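PDB 3OH8: nucleoside-diphosphate sugar epimerase (SulA family) from Corynebacterium glutamicum, which probably acts as an NAD(P)-dependent epimerase on nucleoside-diphosphate sugars through a Rossmann-type domain. Local coordinates for residues D190-A195 against T233-E238; D197-A202 against A237-E242; A202-H207 against R351-A356. All blocks are in the same frame, centred on the assembly; numbering follows the deposited sequence.

Contact 1 (D190-A195 against T233-E238)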
loop_
_atom_site.group_PDB
_atom_site.type_symbol
_atom_site.label_atom_id
_atom_site.label_comp_id
_atom_site.label_asym_id
_atom_site.label_seq_id
_atom_site.Cartn_x
_atom_site.Cartn_y
_atom_site.Cartn_z
ATOM N N ASP A 190 11.618 -21.156 -8.547
ATOM C CA ASP A 190 12.828 -21.086 -9.370
ATOM C C ASP A 190 12.438 -20.426 -10.683
ATOM O O ASP A 190 11.777 -21.042 -11.504
ATOM C CB ASP A 190 13.350 -22.496 -9.650
ATOM C CG ASP A 190 14.664 -22.491 -10.420
ATOM O OD1 ASP A 190 15.023 -21.433 -10.980
ATOM O OD2 ASP A 190 15.337 -23.545 -10.468
ATOM N N PRO A 191 12.826 -19.161 -10.875
ATOM C CA PRO A 191 12.308 -18.412 -12.027
ATOM C C PRO A 191 12.562 -19.103 -13.366
ATOM O O PRO A 191 11.702 -19.041 -14.252
ATOM C CB PRO A 191 13.066 -17.085 -11.956
ATOM C CG PRO A 191 13.434 -16.938 -10.504
ATOM C CD PRO A 191 13.723 -18.349 -10.034
ATOM N N LEU A 192 13.708 -19.762 -13.514
ATOM C CA LEU A 192 14.045 -20.381 -14.799
ATOM C C LEU A 192 13.654 -21.845 -14.869
ATOM O O LEU A 192 13.932 -22.520 -15.854
ATOM C CB LEU A 192 15.533 -20.216 -15.116
ATOM C CG LEU A 192 15.951 -18.765 -15.382
ATOM C CD1 LEU A 192 17.461 -18.636 -15.468
ATOM C CD2 LEU A 192 15.275 -18.242 -16.651
ATOM N N ASN A 193 13.009 -22.333 -13.819
ATOM C CA ASN A 193 12.561 -23.713 -13.801
ATOM C C ASN A 193 11.478 -23.900 -12.751
ATOM O O ASN A 193 11.680 -24.630 -11.793
ATOM C CB ASN A 193 13.748 -24.650 -13.503
ATOM C CG ASN A 193 13.360 -26.122 -13.564
ATOM O OD1 ASN A 193 12.454 -26.505 -14.304
ATOM N ND2 ASN A 193 14.048 -26.951 -12.787
ATOM N N PRO A 194 10.324 -23.232 -12.925
ATOM C CA PRO A 194 9.274 -23.259 -11.897
ATOM C C PRO A 194 8.609 -24.637 -11.756
ATOM O O PRO A 194 8.370 -25.320 -12.755
ATOM C CB PRO A 194 8.271 -22.210 -12.396
ATOM C CG PRO A 194 8.471 -22.192 -13.889
ATOM C CD PRO A 194 9.957 -22.369 -14.061
ATOM N N ALA A 195 8.326 -25.033 -10.518
ATOM C CA ALA A 195 7.716 -26.327 -10.242
ATOM C C ALA A 195 6.394 -26.498 -10.987
ATOM O O ALA A 195 5.599 -25.567 -11.074
ATOM C CB ALA A 195 7.500 -26.496 -8.745
ATOM N N THR A 233 8.703 -14.958 -16.875
ATOM C CA THR A 233 7.323 -14.549 -17.124
ATOM C C THR A 233 6.633 -15.564 -18.022
ATOM O O THR A 233 5.468 -15.892 -17.820
ATOM C CB THR A 233 7.254 -13.139 -17.762
ATOM O OG1 THR A 233 7.700 -12.157 -16.813
ATOM C CG2 THR A 233 5.849 -12.815 -18.165
ATOM N N LYS A 234 7.371 -16.076 -19.006
ATOM C CA LYS A 234 6.827 -17.051 -19.934
ATOM C C LYS A 234 6.549 -18.382 -19.247
ATOM O O LYS A 234 5.506 -19.008 -19.475
ATOM C CB LYS A 234 7.786 -17.263 -21.111
ATOM C CG LYS A 234 7.226 -18.138 -22.213
ATOM C CD LYS A 234 8.270 -18.352 -23.305
ATOM C CE LYS A 234 7.804 -19.372 -24.327
ATOM N NZ LYS A 234 8.858 -19.629 -25.349
ATOM N N PHE A 235 7.488 -18.827 -18.419
ATOM C CA PHE A 235 7.332 -20.105 -17.744
ATOM C C PHE A 235 6.134 -20.052 -16.802
ATOM O O PHE A 235 5.367 -21.007 -16.697
ATOM C CB PHE A 235 8.628 -20.512 -17.029
ATOM C CG PHE A 235 9.811 -20.675 -17.969
ATOM C CD1 PHE A 235 9.608 -20.875 -19.328
ATOM C CD2 PHE A 235 11.116 -20.625 -17.494
ATOM C CE1 PHE A 235 10.687 -21.031 -20.201
ATOM C CE2 PHE A 235 12.198 -20.783 -18.353
ATOM C CZ PHE A 235 11.980 -20.984 -19.712
ATOM N N LEU A 236 5.951 -18.919 -16.142
ATOM C CA LEU A 236 4.789 -18.754 -15.269
ATOM C C LEU A 236 3.501 -18.758 -16.113
ATOM O O LEU A 236 2.499 -19.376 -15.748
ATOM C CB LEU A 236 4.901 -17.446 -14.482
ATOM C CG LEU A 236 5.259 -17.402 -12.987
ATOM C CD1 LEU A 236 5.258 -18.775 -12.277
ATOM C CD2 LEU A 236 6.558 -16.691 -12.810
ATOM N N ALA A 237 3.528 -18.056 -17.238
ATOM C CA ALA A 237 2.358 -18.006 -18.119
ATOM C C ALA A 237 1.963 -19.405 -18.584
ATOM O O ALA A 237 0.778 -19.727 -18.680
ATOM C CB ALA A 237 2.614 -17.093 -19.305
ATOM N N GLU A 238 2.955 -20.243 -18.852
ATOM C CA GLU A 238 2.676 -21.620 -19.236
ATOM C C GLU A 238 1.967 -22.371 -18.125
ATOM O O GLU A 238 1.029 -23.122 -18.382
ATOM C CB GLU A 238 3.966 -22.342 -19.654
ATOM C CG GLU A 238 4.528 -21.794 -20.963
ATOM C CD GLU A 238 5.873 -22.381 -21.349
ATOM O OE1 GLU A 238 6.438 -23.167 -20.564
ATOM O OE2 GLU A 238 6.370 -22.040 -22.440
#
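F235 and P194 hold a surface loop of the Rossmann-like domain against helix 222-242. Their side chains cross at about a right angle: CG of P194 comes within 3.6 Å of CB of F235, and CD of P194 is almost as near the same carbon. The proline thus presses on the root of the phenylalanine. With its CG beside the backbone N and anti to the carbonyl carbon (chi1 -61°), F235 directs its ring at the type I turn formed by D190 to N193.

The turn meets the ring chiefly with main-chain oxygens. P191 O sits at the ring edge, close to its plane, 3.7 Å from F235 CD2, whereas L192 O approaches obliquely, 3.5 Å from F235 CE2. In the turn itself N193 N bonds to D190 O at 2.9 Å, and a weak bond joins L192 N to D190 OD1. P194 also touches W189 and L239, the latter one helical turn beyond F235, which carries the loop-to-helix seam on along the helix. On the CE2 side of the ring the apolar contact is looser, with L192 CD2 standing 4.3 Å from F235 CE2.

Contact 2 (D197-A202 against A237-E242)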
loop_
_atom_site.group_PDB
_atom_site.type_symbol
_atom_site.label_atom_id
_atom_site.label_comp_id
_atom_site.label_asym_id
_atom_site.label_seq_id
_atom_site.Cartn_x
_atom_site.Cartn_y
_atom_site.Cartn_z
ATOM N N ASP A 197 3.803 -27.762 -10.098
ATOM C CA ASP A 197 2.667 -27.623 -9.197
ATOM C C ASP A 197 2.683 -26.281 -8.454
ATOM O O ASP A 197 2.011 -26.115 -7.428
ATOM C CB ASP A 197 2.662 -28.780 -8.186
ATOM C CG ASP A 197 3.849 -28.727 -7.216
ATOM O OD1 ASP A 197 4.795 -27.942 -7.444
ATOM O OD2 ASP A 197 3.834 -29.473 -6.215
ATOM N N LEU A 198 3.454 -25.328 -8.969
ATOM C CA LEU A 198 3.649 -24.048 -8.287
ATOM C C LEU A 198 2.336 -23.306 -8.049
ATOM O O LEU A 198 2.161 -22.627 -7.030
ATOM C CB LEU A 198 4.602 -23.159 -9.101
ATOM C CG LEU A 198 5.227 -22.018 -8.292
ATOM C CD1 LEU A 198 6.005 -22.572 -7.106
ATOM C CD2 LEU A 198 6.124 -21.143 -9.161
ATOM N N LEU A 199 1.402 -23.442 -8.984
ATOM C CA LEU A 199 0.179 -22.643 -8.927
ATOM C C LEU A 199 -1.024 -23.413 -8.398
ATOM O O LEU A 199 -2.149 -22.900 -8.395
ATOM C CB LEU A 199 -0.136 -22.044 -10.306
ATOM C CG LEU A 199 1.001 -21.272 -10.980
ATOM C CD1 LEU A 199 0.551 -20.727 -12.347
ATOM C CD2 LEU A 199 1.501 -20.133 -10.097
ATOM N N ASP A 200 -0.799 -24.625 -7.902
ATOM C CA ASP A 200 -1.929 -25.418 -7.414
ATOM C C ASP A 200 -2.700 -24.663 -6.340
ATOM O O ASP A 200 -2.114 -24.052 -5.436
ATOM C CB ASP A 200 -1.481 -26.780 -6.865
ATOM C CG ASP A 200 -0.942 -27.717 -7.944
ATOM O OD1 ASP A 200 -0.973 -27.381 -9.153
ATOM O OD2 ASP A 200 -0.482 -28.809 -7.556
ATOM N N GLY A 201 -4.021 -24.719 -6.430
ATOM C CA GLY A 201 -4.866 -24.078 -5.438
ATOM C C GLY A 201 -5.123 -22.594 -5.691
ATOM O O GLY A 201 -5.945 -21.979 -5.013
ATOM N N ALA A 202 -4.424 -22.000 -6.653
ATOM C CA ALA A 202 -4.604 -20.566 -6.897
ATOM C C ALA A 202 -5.664 -20.267 -7.942
ATOM O O ALA A 202 -5.732 -20.929 -8.983
ATOM C CB ALA A 202 -3.272 -19.909 -7.288
ATOM N N ALA A 237 3.528 -18.056 -17.238
ATOM C CA ALA A 237 2.358 -18.006 -18.119
ATOM C C ALA A 237 1.963 -19.405 -18.584
ATOM O O ALA A 237 0.778 -19.727 -18.680
ATOM C CB ALA A 237 2.614 -17.093 -19.305
ATOM N N GLU A 238 2.955 -20.243 -18.852
ATOM C CA GLU A 238 2.676 -21.620 -19.236
ATOM C C GLU A 238 1.967 -22.371 -18.125
ATOM O O GLU A 238 1.029 -23.122 -18.382
ATOM C CB GLU A 238 3.966 -22.342 -19.654
ATOM C CG GLU A 238 4.528 -21.794 -20.963
ATOM C CD GLU A 238 5.873 -22.381 -21.349
ATOM O OE1 GLU A 238 6.438 -23.167 -20.564
ATOM O OE2 GLU A 238 6.370 -22.040 -22.440
ATOM N N LEU A 239 2.417 -22.179 -16.885
ATOM C CA LEU A 239 1.762 -22.827 -15.762
ATOM C C LEU A 239 0.328 -22.327 -15.640
ATOM O O LEU A 239 -0.584 -23.097 -15.337
ATOM C CB LEU A 239 2.534 -22.595 -14.463
ATOM C CG LEU A 239 3.914 -23.254 -14.369
ATOM C CD1 LEU A 239 4.572 -22.920 -13.031
ATOM C CD2 LEU A 239 3.822 -24.770 -14.574
ATOM N N VAL A 240 0.124 -21.037 -15.888
ATOM C CA VAL A 240 -1.222 -20.493 -15.856
ATOM C C VAL A 240 -2.050 -21.198 -16.931
ATOM O O VAL A 240 -3.162 -21.655 -16.678
ATOM C CB VAL A 240 -1.237 -18.963 -16.072
ATOM C CG1 VAL A 240 -2.662 -18.466 -16.258
ATOM C CG2 VAL A 240 -0.579 -18.256 -14.898
ATOM N N ALA A 241 -1.485 -21.301 -18.127
ATOM C CA ALA A 241 -2.158 -21.981 -19.225
ATOM C C ALA A 241 -2.560 -23.397 -18.820
ATOM O O ALA A 241 -3.663 -23.841 -19.118
ATOM C CB ALA A 241 -1.255 -22.020 -20.447
ATOM N N GLU A 242 -1.672 -24.097 -18.122
ATOM C CA GLU A 242 -1.897 -25.508 -17.818
ATOM C C GLU A 242 -2.860 -25.739 -16.660
ATOM O O GLU A 242 -3.380 -26.842 -16.490
ATOM C CB GLU A 242 -0.560 -26.209 -17.552
ATOM C CG GLU A 242 0.402 -26.105 -18.729
ATOM C CD GLU A 242 1.856 -26.363 -18.341
ATOM O OE1 GLU A 242 2.106 -26.902 -17.234
ATOM O OE2 GLU A 242 2.746 -26.019 -19.151
#
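L199 and L239 form the heart of a contact in the Rossmann-like domain, where the loop that leads into strand 204-207 packs on the last turns of helix 222-242. The principle illustrated is that a loop without regular secondary structure can still offer a helix a well-defined apolar face.

The apolar interactions come first. L199 is extended, with CD1 anti to CA (chi2 -180°), and this methyl does most of the touching. It lies 3.4 Å from L239 CB, tighter than usual van der Waals contact, and 3.7 Å from V240 CG2, so that it bridges two consecutive helical residues and also nears the backbone at V240 N. The side chains of L199 and L239 cross obliquely. The other end of L239 turns to the preceding loop residue, its CD1 3.9 Å from L198 CB. L177 of strand 173-178 touches both loop leucines, while L205 of strand 204-207 touches both L199 and V240; the cluster therefore continues into the hydrophobic core between helix and sheet.

Polar links join the contact to neighbouring parts of the domain. R187 NH1 hydrogen-bonds to the carbonyl oxygens of both L198 and D200, tying the loop to strand 187-188, and K297 NZ bonds to V240 O on the helix.

Backbone hydrogen bonds shape the loop itself. Two overlapping turns follow one another: a type I turn from D197 to D200, with D200 N bonded to D197 O at 3.2 Å, and a type II turn from L199 to A202. G201 takes the third position of the second turn with a positive phi of 84°, as is common for glycine there. That turn is closed by A202 N, which bonds to L199 O at 3.0 Å.

Contact 3 (A202-H207 against R351-A356)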
loop_
_atom_site.group_PDB
_atom_site.type_symbol
_atom_site.label_atom_id
_atom_site.label_comp_id
_atom_site.label_asym_id
_atom_site.label_seq_id
_atom_site.Cartn_x
_atom_site.Cartn_y
_atom_site.Cartn_z
ATOM N N ALA A 202 -4.424 -22.000 -6.653
ATOM C CA ALA A 202 -4.604 -20.566 -6.897
ATOM C C ALA A 202 -5.664 -20.267 -7.942
ATOM O O ALA A 202 -5.732 -20.929 -8.983
ATOM C CB ALA A 202 -3.272 -19.909 -7.288
ATOM N N ASP A 203 -6.491 -19.263 -7.656
ATOM C CA ASP A 203 -7.447 -18.750 -8.630
ATOM C C ASP A 203 -6.811 -17.718 -9.563
ATOM O O ASP A 203 -7.182 -17.612 -10.738
ATOM C CB ASP A 203 -8.647 -18.131 -7.906
ATOM C CG ASP A 203 -9.338 -19.126 -6.997
ATOM O OD1 ASP A 203 -9.900 -20.107 -7.522
ATOM O OD2 ASP A 203 -9.293 -18.935 -5.767
ATOM N N VAL A 204 -5.853 -16.961 -9.037
ATOM C CA VAL A 204 -5.225 -15.882 -9.795
ATOM C C VAL A 204 -3.733 -15.877 -9.551
ATOM O O VAL A 204 -3.295 -16.132 -8.438
ATOM C CB VAL A 204 -5.772 -14.509 -9.350
ATOM C CG1 VAL A 204 -5.115 -13.375 -10.144
ATOM C CG2 VAL A 204 -7.291 -14.455 -9.506
ATOM N N LEU A 205 -2.954 -15.583 -10.585
ATOM C CA LEU A 205 -1.524 -15.355 -10.405
ATOM C C LEU A 205 -1.216 -13.877 -10.539
ATOM O O LEU A 205 -1.593 -13.251 -11.529
ATOM C CB LEU A 205 -0.704 -16.118 -11.450
ATOM C CG LEU A 205 0.777 -15.701 -11.466
ATOM C CD1 LEU A 205 1.496 -16.099 -10.158
ATOM C CD2 LEU A 205 1.499 -16.254 -12.706
ATOM N N VAL A 206 -0.528 -13.316 -9.551
ATOM C CA VAL A 206 0.000 -11.959 -9.690
ATOM C C VAL A 206 1.521 -12.016 -9.797
ATOM O O VAL A 206 2.201 -12.474 -8.870
ATOM C CB VAL A 206 -0.424 -11.055 -8.505
ATOM C CG1 VAL A 206 0.171 -9.650 -8.654
ATOM C CG2 VAL A 206 -1.930 -10.984 -8.451
ATOM N N HIS A 207 2.048 -11.577 -10.941
ATOM C CA HIS A 207 3.480 -11.658 -11.206
ATOM C C HIS A 207 4.105 -10.280 -11.097
ATOM O O HIS A 207 4.003 -9.452 -12.013
ATOM C CB HIS A 207 3.757 -12.236 -12.596
ATOM C CG HIS A 207 5.214 -12.449 -12.864
ATOM N ND1 HIS A 207 5.782 -12.246 -14.105
ATOM C CD2 HIS A 207 6.220 -12.838 -12.051
ATOM C CE1 HIS A 207 7.076 -12.507 -14.042
ATOM N NE2 HIS A 207 7.367 -12.872 -12.804
ATOM N N ARG A 351 -7.921 -4.611 -7.557
ATOM C CA ARG A 351 -9.037 -4.564 -8.485
ATOM C C ARG A 351 -8.853 -5.519 -9.665
ATOM O O ARG A 351 -9.790 -6.229 -10.046
ATOM C CB ARG A 351 -9.274 -3.140 -9.009
ATOM C CG ARG A 351 -10.501 -3.071 -9.896
ATOM C CD ARG A 351 -10.815 -1.683 -10.444
ATOM N NE ARG A 351 -12.004 -1.790 -11.283
ATOM C CZ ARG A 351 -12.861 -0.808 -11.526
ATOM N NH1 ARG A 351 -12.666 0.401 -11.019
ATOM N NH2 ARG A 351 -13.932 -1.057 -12.272
ATOM N N ALA A 352 -7.661 -5.520 -10.264
ATOM C CA ALA A 352 -7.413 -6.398 -11.415
ATOM C C ALA A 352 -7.663 -7.862 -11.046
ATOM O O ALA A 352 -8.214 -8.637 -11.831
ATOM C CB ALA A 352 -5.983 -6.215 -11.928
ATOM N N ILE A 353 -7.248 -8.234 -9.840
ATOM C CA ILE A 353 -7.424 -9.600 -9.371
ATOM C C ILE A 353 -8.892 -10.033 -9.380
ATOM O O ILE A 353 -9.221 -11.122 -9.870
ATOM C CB ILE A 353 -6.814 -9.781 -7.963
ATOM C CG1 ILE A 353 -5.287 -9.677 -8.032
ATOM C CG2 ILE A 353 -7.260 -11.093 -7.338
ATOM C CD1 ILE A 353 -4.633 -9.633 -6.640
ATOM N N VAL A 354 -9.774 -9.175 -8.875
ATOM C CA VAL A 354 -11.186 -9.554 -8.672
ATOM C C VAL A 354 -12.150 -9.102 -9.772
ATOM O O VAL A 354 -13.239 -9.656 -9.907
ATOM C CB VAL A 354 -11.730 -9.061 -7.293
ATOM C CG1 VAL A 354 -10.780 -9.441 -6.168
ATOM C CG2 VAL A 354 -11.932 -7.562 -7.299
ATOM N N ASP A 355 -11.746 -8.118 -10.572
ATOM C CA ASP A 355 -12.654 -7.483 -11.526
ATOM C C ASP A 355 -12.411 -7.984 -12.947
ATOM O O ASP A 355 -11.451 -7.582 -13.604
ATOM C CB ASP A 355 -12.498 -5.957 -11.456
ATOM C CG ASP A 355 -13.484 -5.212 -12.347
ATOM O OD1 ASP A 355 -14.346 -5.854 -12.984
ATOM O OD2 ASP A 355 -13.387 -3.970 -12.403
ATOM N N ALA A 356 -13.286 -8.863 -13.418
ATOM C CA ALA A 356 -13.132 -9.440 -14.747
ATOM C C ALA A 356 -13.217 -8.398 -15.873
ATOM O O ALA A 356 -12.957 -8.729 -17.019
ATOM C CB ALA A 356 -14.149 -10.547 -14.969
#
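D355 OD2 is gripped by two nitrogens of R351, NE at 2.8 Å and NH2 at 3.0 Å, in a side-on salt bridge across the end of helix 342-354. The oxygen lies in the guanidinium plane; it receives NE on its anti lone pair and NH2 nearly along its C-O bond. The two bonds should hold the guanidinium in place, while the D355 carboxylate is further fixed by OD1 bonding to Q357 N. R351 NH1 has a further partner in H425 ND1.

The contact with the strand is mainly apolar and rests on I353. Its CD1 and CG1 both meet V206 CG2, the former at 3.5 Å, in a nearly perpendicular crossing of the two side chains. I353 CG2 instead faces V204 CG2 at 4.0 Å, and V204 CG2 also lies near the carbonyl oxygen I353 O. Division of the work follows from the torsions: I353 CG1 stands beside its backbone N (chi1 -68°) and CG2 anti to it, sending the two branches to different valines.

V204 and V206 present one face of strand 204-207 to helix 342-354, with V150 of the parallel neighbour 149-153 touching both I353 and V206. L205 points the other way, against helix 222-242, so the strand is sandwiched between helices as in the three-layer arrangement of Rossmann folds.

Contacts 1 and 2, with centres about 9 Å apart, are successive parts of one seam along helix 222-242: A195 O lies 3.4 Å from L239 CD1, and L236 CD1 lies 4.0 Å from L198 CD2. Contact 3, centred about 13 Å from contact 2 and 18 Å from contact 1, lies across the sheet. It uses strand 204-207 directly and contact 2 leads into it, L205 CD2 being 3.6 Å from V240 CG2, while L236 of contact 1 also touches L205; V204 and V206 serve the opposite face. Neighbouring strand 149-153 leads into a TGxxGxxG-type sequence that probably helps bind NAD(P), as in related epimerases.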